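Local coordinates for hypothetical protein EF2904 (Enterococcus faecalis, PDB 2AZ4) that is of unknown function but binds two zinc ions in a metallo-beta-lactamase fold and may act as an RNA-binding exonuclease, at residues Glu238-Leu244 with Lys270-Lys274; Arg254-Asn259 with Gln340-Ile346; Arg277-Glu282 with Lys325-Gln331; Leu321-Lys325 with Asp337-Glu341. Numbering follows the deposited sequence.

Contact 1: residues Glu238-Leu244 with Lys270-Lys274; sequences EDLVQHL and KIIEK
Lys274, the last residue of its helix, reaches across to the first turn of another helix and salt-bridges Glu238: NZ lies 3.1 Å from Glu238 OE2 and makes a weaker hydrogen bond of 3.2 Å to Glu238 OE1. The lysine starts from an m chi1 and ends with chi4 near p; the glutamate is t, p. Glu273 extends the network on its own helix by long ion pairs, its OE1 3.7 Å from Lys270 NZ and its OE2 3.9 Å from Lys274 NZ. An acid at a helix start and a base at a helix end also suit the two helix dipoles. Both segments are helical, their axes 9.9 Å apart at closest and crossing at -46° with N-to-C directions broadly alike. The register centres on Val241 and Ile271, CA to CA 6.1 Å. Below the charges, Val241 (t) fills the seam: CG2 meets Lys270 CB at 3.7 Å and CG1 meets Lys274 CB at 3.7 Å, so lysine methylenes roof the apolar layer. Deeper, Leu244 CD1 touches Ile271 CD1 at 4.0 Å, and both residues rest on Leu329 of strand 328-331. Two neighbouring helices packed on one face of a parallel sheet are typical of a Rossmann-like alpha/beta fold.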
# COMPACT_ATOMS: atom_id res chain seq x y z
N GLU A 238 -5.57 -15.80 6.95
CA GLU A 238 -5.62 -17.24 7.18
C GLU A 238 -6.93 -17.87 6.72
O GLU A 238 -6.92 -18.95 6.12
CB GLU A 238 -5.38 -17.57 8.66
CG GLU A 238 -5.33 -19.09 9.00
CD GLU A 238 -4.26 -19.87 8.22
OE1 GLU A 238 -3.21 -19.28 7.87
OE2 GLU A 238 -4.46 -21.10 7.97
N ASP A 239 -8.04 -17.21 7.03
CA ASP A 239 -9.37 -17.62 6.59
C ASP A 239 -9.45 -17.59 5.05
O ASP A 239 -10.00 -18.50 4.43
CB ASP A 239 -10.43 -16.72 7.21
CG ASP A 239 -11.86 -17.22 6.99
OD1 ASP A 239 -12.10 -18.44 7.11
OD2 ASP A 239 -12.75 -16.41 6.68
N LEU A 240 -8.89 -16.54 4.43
CA LEU A 240 -8.85 -16.45 2.97
C LEU A 240 -8.21 -17.71 2.34
O LEU A 240 -8.77 -18.29 1.39
CB LEU A 240 -8.11 -15.18 2.53
CG LEU A 240 -8.19 -14.86 1.03
CD1 LEU A 240 -8.28 -13.37 0.84
CD2 LEU A 240 -6.98 -15.43 0.26
N VAL A 241 -7.05 -18.12 2.85
CA VAL A 241 -6.34 -19.28 2.26
C VAL A 241 -7.08 -20.61 2.46
O VAL A 241 -7.06 -21.47 1.57
CB VAL A 241 -4.86 -19.40 2.71
CG1 VAL A 241 -4.19 -20.60 2.02
CG2 VAL A 241 -4.12 -18.14 2.31
N GLN A 242 -7.74 -20.78 3.61
CA GLN A 242 -8.58 -21.97 3.87
C GLN A 242 -9.75 -22.07 2.90
O GLN A 242 -10.08 -23.16 2.41
CB GLN A 242 -9.09 -21.96 5.32
CG GLN A 242 -7.92 -22.04 6.36
CD GLN A 242 -7.19 -23.37 6.29
OE1 GLN A 242 -5.98 -23.42 6.09
NE2 GLN A 242 -7.94 -24.45 6.44
N HIS A 243 -10.36 -20.92 2.59
CA HIS A 243 -11.39 -20.84 1.56
C HIS A 243 -10.84 -21.24 0.18
O HIS A 243 -11.47 -22.02 -0.54
CB HIS A 243 -12.01 -19.44 1.52
CG HIS A 243 -13.14 -19.24 2.48
ND1 HIS A 243 -14.35 -19.89 2.36
CD2 HIS A 243 -13.26 -18.43 3.56
CE1 HIS A 243 -15.16 -19.51 3.33
NE2 HIS A 243 -14.53 -18.62 4.07
N LEU A 244 -9.66 -20.73 -0.17
CA LEU A 244 -8.99 -21.13 -1.42
C LEU A 244 -8.76 -22.65 -1.47
O LEU A 244 -9.02 -23.28 -2.50
CB LEU A 244 -7.68 -20.38 -1.60
CG LEU A 244 -6.97 -20.63 -2.94
CD1 LEU A 244 -6.43 -19.33 -3.49
CD2 LEU A 244 -5.82 -21.64 -2.76
N LYS A 270 1.53 -17.72 1.33
CA LYS A 270 0.59 -18.63 2.02
C LYS A 270 -0.16 -19.54 1.09
O LYS A 270 -0.41 -20.72 1.41
CB LYS A 270 -0.43 -17.85 2.88
CG LYS A 270 0.19 -17.01 3.97
CD LYS A 270 0.85 -17.89 5.06
CE LYS A 270 1.91 -17.13 5.86
NZ LYS A 270 2.19 -17.80 7.18
N ILE A 271 -0.57 -19.00 -0.06
CA ILE A 271 -1.23 -19.83 -1.06
C ILE A 271 -0.31 -20.98 -1.48
O ILE A 271 -0.72 -22.14 -1.50
CB ILE A 271 -1.77 -18.97 -2.26
CG1 ILE A 271 -2.95 -18.13 -1.79
CG2 ILE A 271 -2.20 -19.87 -3.44
CD1 ILE A 271 -3.29 -16.97 -2.70
N ILE A 272 0.94 -20.66 -1.81
CA ILE A 272 1.96 -21.65 -2.14
C ILE A 272 2.12 -22.71 -1.04
O ILE A 272 2.22 -23.92 -1.33
CB ILE A 272 3.31 -20.94 -2.44
CG1 ILE A 272 3.17 -20.10 -3.71
CG2 ILE A 272 4.46 -21.93 -2.56
CD1 ILE A 272 4.37 -19.21 -3.99
N GLU A 273 2.11 -22.26 0.21
CA GLU A 273 2.26 -23.13 1.40
C GLU A 273 1.13 -24.16 1.49
O GLU A 273 1.39 -25.34 1.74
CB GLU A 273 2.34 -22.28 2.68
CG GLU A 273 2.67 -23.03 3.99
CD GLU A 273 2.30 -22.22 5.25
OE1 GLU A 273 2.35 -20.97 5.21
OE2 GLU A 273 1.95 -22.85 6.30
N LYS A 274 -0.11 -23.72 1.27
CA LYS A 274 -1.27 -24.54 1.59
C LYS A 274 -2.02 -25.14 0.39
O LYS A 274 -2.79 -26.09 0.55
CB LYS A 274 -2.23 -23.73 2.47
CG LYS A 274 -1.64 -23.39 3.84
CD LYS A 274 -2.71 -23.34 4.93
CE LYS A 274 -2.10 -23.27 6.31
NZ LYS A 274 -1.76 -21.87 6.71

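Contact 2: residues Arg254-Asn259 with Gln340-Ile346; sequences RQITFN and QEGSLYI
Strand 344-346 runs parallel to strand 256-259, inclined by 20°, pairing Ile256 with Leu344, Thr257 with Tyr345 and Phe258 with Ile346. A type II turn, Gln340 to Ser343, leads in. Gln340 N donates to Gln255 OE1 (2.8 Å), and water 1 links Gln340 OE1 to Gln255 N; Gln340 NE2 turns elsewhere, to Leu322 O. Gly342 takes phi/psi 85/3, where a CB would jam against the preceding carbonyl, and its O receives Arg254 NE (2.7 Å) and NH2 (3.0 Å) from an extended side chain. Ser343 (p) closes the turn, OG to Gln340 O 2.7 Å. Leu344 N donates to Gln255 O (3.0 Å), its O accepts Thr257 N (3.0 Å), and its CB lies over the Arg254 guanidinium. Tyr345 shares the other face with Thr257, whose OG1 meets the ring edge at CD1 (3.5 Å); water 3 joins Tyr345 OH to Asn259 ND2, while Asn259 OD1 bonds to Gln331 NE2. Ile346 N donates to Thr257 O (2.9 Å) and its O accepts Asn259 N (3.2 Å), while Ile346 CD1 packs on Ile256 CG2 (3.7 Å). Regular backbone bonds thus hold the strands above an apolar Ile256-Leu344-Ile346 face, polar side chains tie the turn, and water bridges serve both the turn and the Thr257-Tyr345 face.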
# COMPACT_ATOMS: atom_id res chain seq x y z
N ARG A 254 -11.07 -29.47 -13.10
CA ARG A 254 -11.49 -28.15 -13.50
C ARG A 254 -10.26 -27.22 -13.53
O ARG A 254 -9.40 -27.25 -12.64
CB ARG A 254 -12.53 -27.61 -12.50
CG ARG A 254 -13.25 -26.33 -12.94
CD ARG A 254 -14.32 -25.93 -11.95
NE ARG A 254 -15.23 -24.94 -12.52
CZ ARG A 254 -16.19 -24.30 -11.86
NH1 ARG A 254 -16.42 -24.52 -10.57
NH2 ARG A 254 -16.94 -23.43 -12.51
N GLN A 255 -10.18 -26.41 -14.56
CA GLN A 255 -9.18 -25.36 -14.56
C GLN A 255 -9.49 -24.40 -13.43
O GLN A 255 -10.63 -23.96 -13.27
CB GLN A 255 -9.15 -24.63 -15.90
CG GLN A 255 -8.12 -23.50 -15.94
CD GLN A 255 -7.93 -22.97 -17.36
OE1 GLN A 255 -8.79 -22.29 -17.87
NE2 GLN A 255 -6.80 -23.27 -17.97
N ILE A 256 -8.48 -24.11 -12.61
CA ILE A 256 -8.61 -23.07 -11.57
C ILE A 256 -7.46 -22.08 -11.67
O ILE A 256 -6.30 -22.48 -11.68
CB ILE A 256 -8.62 -23.65 -10.15
CG1 ILE A 256 -9.63 -24.82 -10.04
CG2 ILE A 256 -8.95 -22.52 -9.13
CD1 ILE A 256 -9.60 -25.53 -8.69
N THR A 257 -7.80 -20.80 -11.70
CA THR A 257 -6.81 -19.73 -11.80
C THR A 257 -7.15 -18.65 -10.79
O THR A 257 -8.26 -18.63 -10.25
CB THR A 257 -6.75 -19.14 -13.23
OG1 THR A 257 -8.03 -18.62 -13.58
CG2 THR A 257 -6.36 -20.21 -14.25
N PHE A 258 -6.22 -17.75 -10.54
CA PHE A 258 -6.46 -16.70 -9.58
C PHE A 258 -5.58 -15.51 -9.92
O PHE A 258 -4.73 -15.59 -10.80
CB PHE A 258 -6.14 -17.21 -8.16
CG PHE A 258 -4.67 -17.25 -7.84
CD1 PHE A 258 -4.10 -16.31 -7.00
CD2 PHE A 258 -3.84 -18.22 -8.41
CE1 PHE A 258 -2.74 -16.33 -6.71
CE2 PHE A 258 -2.46 -18.25 -8.13
CZ PHE A 258 -1.92 -17.32 -7.28
N ASN A 259 -5.78 -14.41 -9.19
CA ASN A 259 -4.83 -13.31 -9.21
C ASN A 259 -4.93 -12.54 -7.91
O ASN A 259 -5.96 -12.61 -7.23
CB ASN A 259 -5.02 -12.41 -10.44
CG ASN A 259 -3.80 -11.50 -10.71
OD1 ASN A 259 -2.70 -11.70 -10.20
ND2 ASN A 259 -4.00 -10.49 -11.53
N GLN A 340 -10.48 -21.80 -20.04
CA GLN A 340 -11.47 -22.75 -20.46
C GLN A 340 -12.87 -22.35 -20.03
O GLN A 340 -13.08 -21.81 -18.94
CB GLN A 340 -11.13 -24.12 -19.90
CG GLN A 340 -9.75 -24.60 -20.26
CD GLN A 340 -9.35 -25.80 -19.46
OE1 GLN A 340 -10.20 -26.51 -18.90
NE2 GLN A 340 -8.06 -26.06 -19.39
N GLU A 341 -13.83 -22.63 -20.92
CA GLU A 341 -15.24 -22.55 -20.60
C GLU A 341 -15.56 -23.48 -19.43
O GLU A 341 -15.14 -24.66 -19.40
CB GLU A 341 -16.07 -22.92 -21.85
CG GLU A 341 -17.56 -22.79 -21.69
CD GLU A 341 -18.27 -22.51 -23.02
OE1 GLU A 341 -17.61 -22.02 -23.99
OE2 GLU A 341 -19.50 -22.78 -23.10
N GLY A 342 -16.28 -22.94 -18.45
CA GLY A 342 -16.66 -23.68 -17.26
C GLY A 342 -15.61 -23.69 -16.16
O GLY A 342 -15.78 -24.35 -15.12
N SER A 343 -14.51 -22.97 -16.37
CA SER A 343 -13.44 -22.96 -15.37
C SER A 343 -13.75 -22.00 -14.19
O SER A 343 -14.78 -21.30 -14.19
CB SER A 343 -12.09 -22.65 -16.03
OG SER A 343 -12.05 -21.31 -16.46
N LEU A 344 -12.86 -21.99 -13.20
CA LEU A 344 -13.05 -21.19 -11.99
C LEU A 344 -11.94 -20.16 -11.91
O LEU A 344 -10.78 -20.50 -12.08
CB LEU A 344 -13.01 -22.10 -10.76
CG LEU A 344 -13.18 -21.48 -9.36
CD1 LEU A 344 -14.50 -20.72 -9.22
CD2 LEU A 344 -13.01 -22.58 -8.27
N TYR A 345 -12.30 -18.91 -11.69
CA TYR A 345 -11.32 -17.84 -11.49
C TYR A 345 -11.56 -17.18 -10.13
O TYR A 345 -12.66 -16.74 -9.83
CB TYR A 345 -11.36 -16.81 -12.63
CG TYR A 345 -10.59 -15.54 -12.31
CD1 TYR A 345 -9.19 -15.55 -12.25
CD2 TYR A 345 -11.25 -14.35 -12.03
CE1 TYR A 345 -8.48 -14.38 -11.94
CE2 TYR A 345 -10.54 -13.18 -11.72
CZ TYR A 345 -9.16 -13.22 -11.68
OH TYR A 345 -8.45 -12.08 -11.36
N ILE A 346 -10.51 -17.09 -9.33
CA ILE A 346 -10.60 -16.54 -7.99
C ILE A 346 -9.92 -15.19 -7.98
O ILE A 346 -8.72 -15.08 -8.20
CB ILE A 346 -9.96 -17.49 -6.96
CG1 ILE A 346 -10.71 -18.83 -6.96
CG2 ILE A 346 -9.98 -16.84 -5.57
CD1 ILE A 346 -9.82 -20.00 -6.50
O HOH W 1 -12.06 -26.36 -16.75
O HOH W 2 -9.87 -20.34 -14.77
O HOH W 3 -6.62 -10.94 -12.85

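Contact 3: residues Arg277-Glu282 with Lys325-Gln331; sequences RTVVLE and KTDYLWQ
Strands 278-282 and 328-331 run parallel, their axes 4.6 Å apart at closest and 18° off alignment. Thr278 pairs with Tyr328, Val279 with Leu329 and Val280 with Trp330. Three backbone bonds alternate between the strands: Leu329 N to Thr278 O (3.0 Å), Val280 N to Leu329 O (3.0 Å) and Gln331 N to Val280 O (2.9 Å). The next would-be strand acceptor is a side chain, since Glu282 N donates to Gln331 OE1 (2.9 Å); Glu282 itself is the N-cap of the following helix. At the other end, extended Arg277 sends NH1 to Tyr328 O (3.0 Å) and NH2 to the backbone O of Arg254. Beta-branched Val280 (t) suits the strand and touches Tyr328 with CG2 at CD1 (3.4 Å), its CB also lying 3.9 Å from Trp330 CB. On the opposite face Val279 CG2 meets Leu329 CD2 at 4.3 Å. That Val279-Leu329 face lies under helix 265-274, the Tyr328-Trp330 face meets Leu321 of helix 318-323, and strands 298-300 and 256-260 flank the pair.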
# COMPACT_ATOMS: atom_id res chain seq x y z
N ARG A 277 -3.06 -28.09 -5.01
CA ARG A 277 -2.46 -28.14 -6.36
C ARG A 277 -1.17 -27.35 -6.38
O ARG A 277 -1.06 -26.32 -5.69
CB ARG A 277 -3.39 -27.51 -7.41
CG ARG A 277 -4.65 -28.27 -7.71
CD ARG A 277 -5.41 -27.53 -8.78
NE ARG A 277 -6.74 -28.08 -9.01
CZ ARG A 277 -7.40 -27.97 -10.16
NH1 ARG A 277 -6.87 -27.30 -11.19
NH2 ARG A 277 -8.60 -28.51 -10.28
N THR A 278 -0.21 -27.80 -7.18
CA THR A 278 1.01 -27.06 -7.46
C THR A 278 0.68 -25.67 -7.98
O THR A 278 -0.03 -25.53 -8.97
CB THR A 278 1.86 -27.76 -8.53
OG1 THR A 278 2.20 -29.08 -8.10
CG2 THR A 278 3.13 -26.96 -8.81
N VAL A 279 1.22 -24.65 -7.33
CA VAL A 279 1.01 -23.27 -7.74
C VAL A 279 2.01 -22.86 -8.80
O VAL A 279 3.19 -23.20 -8.71
CB VAL A 279 1.14 -22.32 -6.52
CG1 VAL A 279 0.93 -20.87 -6.93
CG2 VAL A 279 0.13 -22.72 -5.45
N VAL A 280 1.53 -22.10 -9.80
CA VAL A 280 2.37 -21.52 -10.85
C VAL A 280 2.07 -20.03 -10.94
O VAL A 280 0.93 -19.62 -11.16
CB VAL A 280 2.16 -22.22 -12.23
CG1 VAL A 280 3.19 -21.77 -13.24
CG2 VAL A 280 2.23 -23.73 -12.09
N LEU A 281 3.09 -19.20 -10.78
CA LEU A 281 2.88 -17.75 -10.81
C LEU A 281 3.42 -17.13 -12.11
O LEU A 281 4.27 -17.71 -12.78
CB LEU A 281 3.53 -17.07 -9.58
CG LEU A 281 3.08 -17.43 -8.14
CD1 LEU A 281 3.77 -16.60 -7.04
CD2 LEU A 281 1.56 -17.32 -7.98
N GLU A 282 2.93 -15.93 -12.44
CA GLU A 282 3.54 -15.16 -13.51
C GLU A 282 4.97 -14.87 -13.07
O GLU A 282 5.22 -14.74 -11.88
CB GLU A 282 2.73 -13.86 -13.73
CG GLU A 282 3.27 -12.97 -14.85
CD GLU A 282 4.32 -12.00 -14.33
OE1 GLU A 282 4.28 -11.73 -13.12
OE2 GLU A 282 5.18 -11.53 -15.10
N LYS A 325 -6.40 -29.15 -16.03
CA LYS A 325 -7.66 -29.28 -15.31
C LYS A 325 -7.49 -29.90 -13.93
O LYS A 325 -8.44 -29.97 -13.15
CB LYS A 325 -8.66 -30.12 -16.12
CG LYS A 325 -9.12 -29.44 -17.40
CD LYS A 325 -10.33 -30.16 -18.01
CE LYS A 325 -11.63 -29.82 -17.29
NZ LYS A 325 -12.82 -30.29 -18.06
N THR A 326 -6.29 -30.35 -13.61
CA THR A 326 -6.11 -31.12 -12.37
C THR A 326 -4.90 -30.75 -11.52
O THR A 326 -4.95 -30.91 -10.30
CB THR A 326 -6.02 -32.64 -12.66
OG1 THR A 326 -4.91 -32.90 -13.52
CG2 THR A 326 -7.31 -33.14 -13.30
N ASP A 327 -3.83 -30.29 -12.16
CA ASP A 327 -2.51 -30.24 -11.52
C ASP A 327 -2.13 -28.88 -10.97
O ASP A 327 -1.40 -28.80 -9.98
CB ASP A 327 -1.40 -30.68 -12.47
CG ASP A 327 -1.43 -32.18 -12.76
OD1 ASP A 327 -2.41 -32.88 -12.46
OD2 ASP A 327 -0.45 -32.66 -13.34
N TYR A 328 -2.59 -27.81 -11.62
CA TYR A 328 -2.13 -26.49 -11.21
C TYR A 328 -3.23 -25.55 -10.73
O TYR A 328 -4.36 -25.58 -11.23
CB TYR A 328 -1.37 -25.81 -12.36
CG TYR A 328 -0.24 -26.65 -12.87
CD1 TYR A 328 0.90 -26.86 -12.09
CD2 TYR A 328 -0.31 -27.23 -14.14
CE1 TYR A 328 1.95 -27.65 -12.56
CE2 TYR A 328 0.73 -28.02 -14.62
CZ TYR A 328 1.85 -28.22 -13.83
OH TYR A 328 2.87 -28.97 -14.30
N LEU A 329 -2.84 -24.69 -9.79
CA LEU A 329 -3.54 -23.46 -9.54
C LEU A 329 -2.58 -22.41 -10.09
O LEU A 329 -1.47 -22.29 -9.59
CB LEU A 329 -3.78 -23.26 -8.04
CG LEU A 329 -4.24 -21.84 -7.66
CD1 LEU A 329 -5.72 -21.58 -8.02
CD2 LEU A 329 -3.97 -21.50 -6.20
N TRP A 330 -2.98 -21.67 -11.11
CA TRP A 330 -2.07 -20.68 -11.70
C TRP A 330 -2.57 -19.25 -11.76
O TRP A 330 -3.76 -18.99 -11.79
CB TRP A 330 -1.53 -21.13 -13.06
CG TRP A 330 -2.56 -21.38 -14.18
CD1 TRP A 330 -3.30 -22.51 -14.38
CD2 TRP A 330 -2.86 -20.51 -15.29
NE1 TRP A 330 -4.07 -22.39 -15.53
CE2 TRP A 330 -3.82 -21.17 -16.10
CE3 TRP A 330 -2.42 -19.22 -15.67
CZ2 TRP A 330 -4.35 -20.59 -17.28
CZ3 TRP A 330 -2.97 -18.63 -16.84
CH2 TRP A 330 -3.91 -19.33 -17.63
N GLN A 331 -1.63 -18.31 -11.76
CA GLN A 331 -1.97 -16.90 -11.69
C GLN A 331 -2.25 -16.40 -13.10
O GLN A 331 -1.33 -16.34 -13.94
CB GLN A 331 -0.82 -16.12 -11.04
CG GLN A 331 -0.96 -14.58 -11.06
CD GLN A 331 0.29 -13.86 -10.57
OE1 GLN A 331 1.37 -14.44 -10.53
NE2 GLN A 331 0.15 -12.56 -10.20
O HOH W 4 2.09 -10.33 -11.03

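Contact 4: residues Leu321-Lys325 with Asp337-Glu341; sequences LLKDK and DNLQE
Gln340, which has the largest area covered by the other segment, reaches with an m, t side chain from the 337-341 loop to the chain around the end of helix 318-323. Its NE2 donates to Leu322 O at 2.7 Å, with a nearly straight angle of 163°, and more weakly to Asp324 O at 3.1 Å. Glutamine suits the place because one amide nitrogen can serve two nearby backbone carbonyls. Its CB points toward 321-325, and its OE1 lies 3.5 Å from Lys325 CG. Leu322, covered almost as much, contributes the apolar half: with chi1 m and chi2 t, its CD2 comes within 3.7 Å of Asn338 O and 3.8 Å of Asn338 CB, and the same side chain leans on Trp330. Asn338 (m) offers its CB to that leucine while its ND2 bonds to Tyr318 OH, so its nitrogen has a partner beside an apolar neighbour. The backbones keep their distance, the nearest CA pair being Leu322 and Leu339 at 6.5 Å. Segment 321-325 leaves a helix, with Asp324 N bonded to Leu321 O at 3.1 Å, while 337-341 passes from a 3-10 turn into extended chain. Each then enters a strand, 328-331 and 344-348 respectively: these are the loops at the amino-terminal edge of a parallel sheet in an alpha/beta fold.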
# COMPACT_ATOMS: atom_id res chain seq x y z
N LEU A 321 -0.20 -24.68 -19.24
CA LEU A 321 -1.13 -24.18 -18.24
C LEU A 321 -2.55 -24.13 -18.77
O LEU A 321 -3.51 -24.48 -18.06
CB LEU A 321 -0.70 -22.80 -17.79
CG LEU A 321 -0.02 -22.53 -16.44
CD1 LEU A 321 0.58 -23.77 -15.70
CD2 LEU A 321 0.93 -21.36 -16.55
N LEU A 322 -2.69 -23.68 -20.03
CA LEU A 322 -4.00 -23.51 -20.63
C LEU A 322 -4.76 -24.84 -20.73
O LEU A 322 -5.98 -24.84 -20.67
CB LEU A 322 -3.89 -22.84 -22.00
CG LEU A 322 -3.50 -21.37 -22.05
CD1 LEU A 322 -3.46 -20.95 -23.51
CD2 LEU A 322 -4.50 -20.50 -21.24
N LYS A 323 -4.03 -25.94 -20.85
CA LYS A 323 -4.64 -27.28 -20.99
C LYS A 323 -5.00 -27.93 -19.66
O LYS A 323 -5.72 -28.92 -19.63
CB LYS A 323 -3.71 -28.22 -21.78
CG LYS A 323 -3.44 -27.78 -23.23
CD LYS A 323 -2.43 -28.71 -23.88
CE LYS A 323 -1.76 -28.09 -25.11
NZ LYS A 323 -0.46 -28.79 -25.43
N ASP A 324 -4.50 -27.37 -18.55
CA ASP A 324 -4.62 -28.05 -17.27
C ASP A 324 -6.03 -28.04 -16.65
O ASP A 324 -6.75 -27.05 -16.73
CB ASP A 324 -3.60 -27.53 -16.25
CG ASP A 324 -3.80 -28.16 -14.88
OD1 ASP A 324 -3.54 -29.37 -14.75
OD2 ASP A 324 -4.26 -27.46 -13.96
N LYS A 325 -6.40 -29.15 -16.03
CA LYS A 325 -7.66 -29.28 -15.31
C LYS A 325 -7.49 -29.90 -13.93
O LYS A 325 -8.44 -29.97 -13.15
CB LYS A 325 -8.66 -30.12 -16.12
CG LYS A 325 -9.12 -29.44 -17.40
CD LYS A 325 -10.33 -30.16 -18.01
CE LYS A 325 -11.63 -29.82 -17.29
NZ LYS A 325 -12.82 -30.29 -18.06
N ASP A 337 -9.44 -14.54 -22.51
CA ASP A 337 -10.22 -15.23 -23.56
C ASP A 337 -9.69 -16.64 -23.83
O ASP A 337 -10.36 -17.45 -24.48
CB ASP A 337 -10.30 -14.34 -24.82
CG ASP A 337 -11.16 -14.94 -25.94
OD1 ASP A 337 -12.35 -15.27 -25.70
OD2 ASP A 337 -10.64 -15.04 -27.09
N ASN A 338 -8.52 -16.97 -23.28
CA ASN A 338 -7.92 -18.31 -23.46
C ASN A 338 -8.27 -19.33 -22.39
O ASN A 338 -7.95 -20.51 -22.53
CB ASN A 338 -6.41 -18.21 -23.59
CG ASN A 338 -5.98 -17.58 -24.91
OD1 ASN A 338 -6.66 -17.73 -25.92
ND2 ASN A 338 -4.86 -16.89 -24.90
N LEU A 339 -8.88 -18.87 -21.31
CA LEU A 339 -9.25 -19.74 -20.20
C LEU A 339 -10.35 -20.65 -20.67
O LEU A 339 -11.09 -20.30 -21.58
CB LEU A 339 -9.73 -18.92 -18.99
CG LEU A 339 -8.74 -18.03 -18.23
CD1 LEU A 339 -9.44 -17.27 -17.12
CD2 LEU A 339 -7.57 -18.84 -17.67
N GLN A 340 -10.48 -21.80 -20.04
CA GLN A 340 -11.47 -22.75 -20.46
C GLN A 340 -12.87 -22.35 -20.03
O GLN A 340 -13.08 -21.81 -18.94
CB GLN A 340 -11.13 -24.12 -19.90
CG GLN A 340 -9.75 -24.60 -20.26
CD GLN A 340 -9.35 -25.80 -19.46
OE1 GLN A 340 -10.20 -26.51 -18.90
NE2 GLN A 340 -8.06 -26.06 -19.39
N GLU A 341 -13.83 -22.63 -20.92
CA GLU A 341 -15.24 -22.55 -20.60
C GLU A 341 -15.56 -23.48 -19.43
O GLU A 341 -15.14 -24.66 -19.40
CB GLU A 341 -16.07 -22.92 -21.85
CG GLU A 341 -17.56 -22.79 -21.69
CD GLU A 341 -18.27 -22.51 -23.02
OE1 GLU A 341 -17.61 -22.02 -23.99
OE2 GLU A 341 -19.50 -22.78 -23.10

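Contacts 2 and 3 build one parallel sheet, their centres 10 Å apart, for strands 328-331 and 256-260 are neighbours in it; Arg254 N to Lys325 O (2.7 Å) and Arg277 NH2 to Arg254 O (2.8 Å) are probable hydrogen bonds between them. Contact 4 lies at the amino-terminal ends of these strands, 8 Å from contact 2 between centres, sharing Gln340. Contact 1 packs on one face: Ile271 CG2 lies 3.7 Å from Leu329 CD2. The nearest atoms of contacts 1 and 4 are about 13 Å apart. Helix 265-274 makes a beta-alpha-beta crossover from 256-260 to 278-282. All four lie away from the two-zinc site that Asp189 bridges, in a region consistent with a beta-CASP-like insertion.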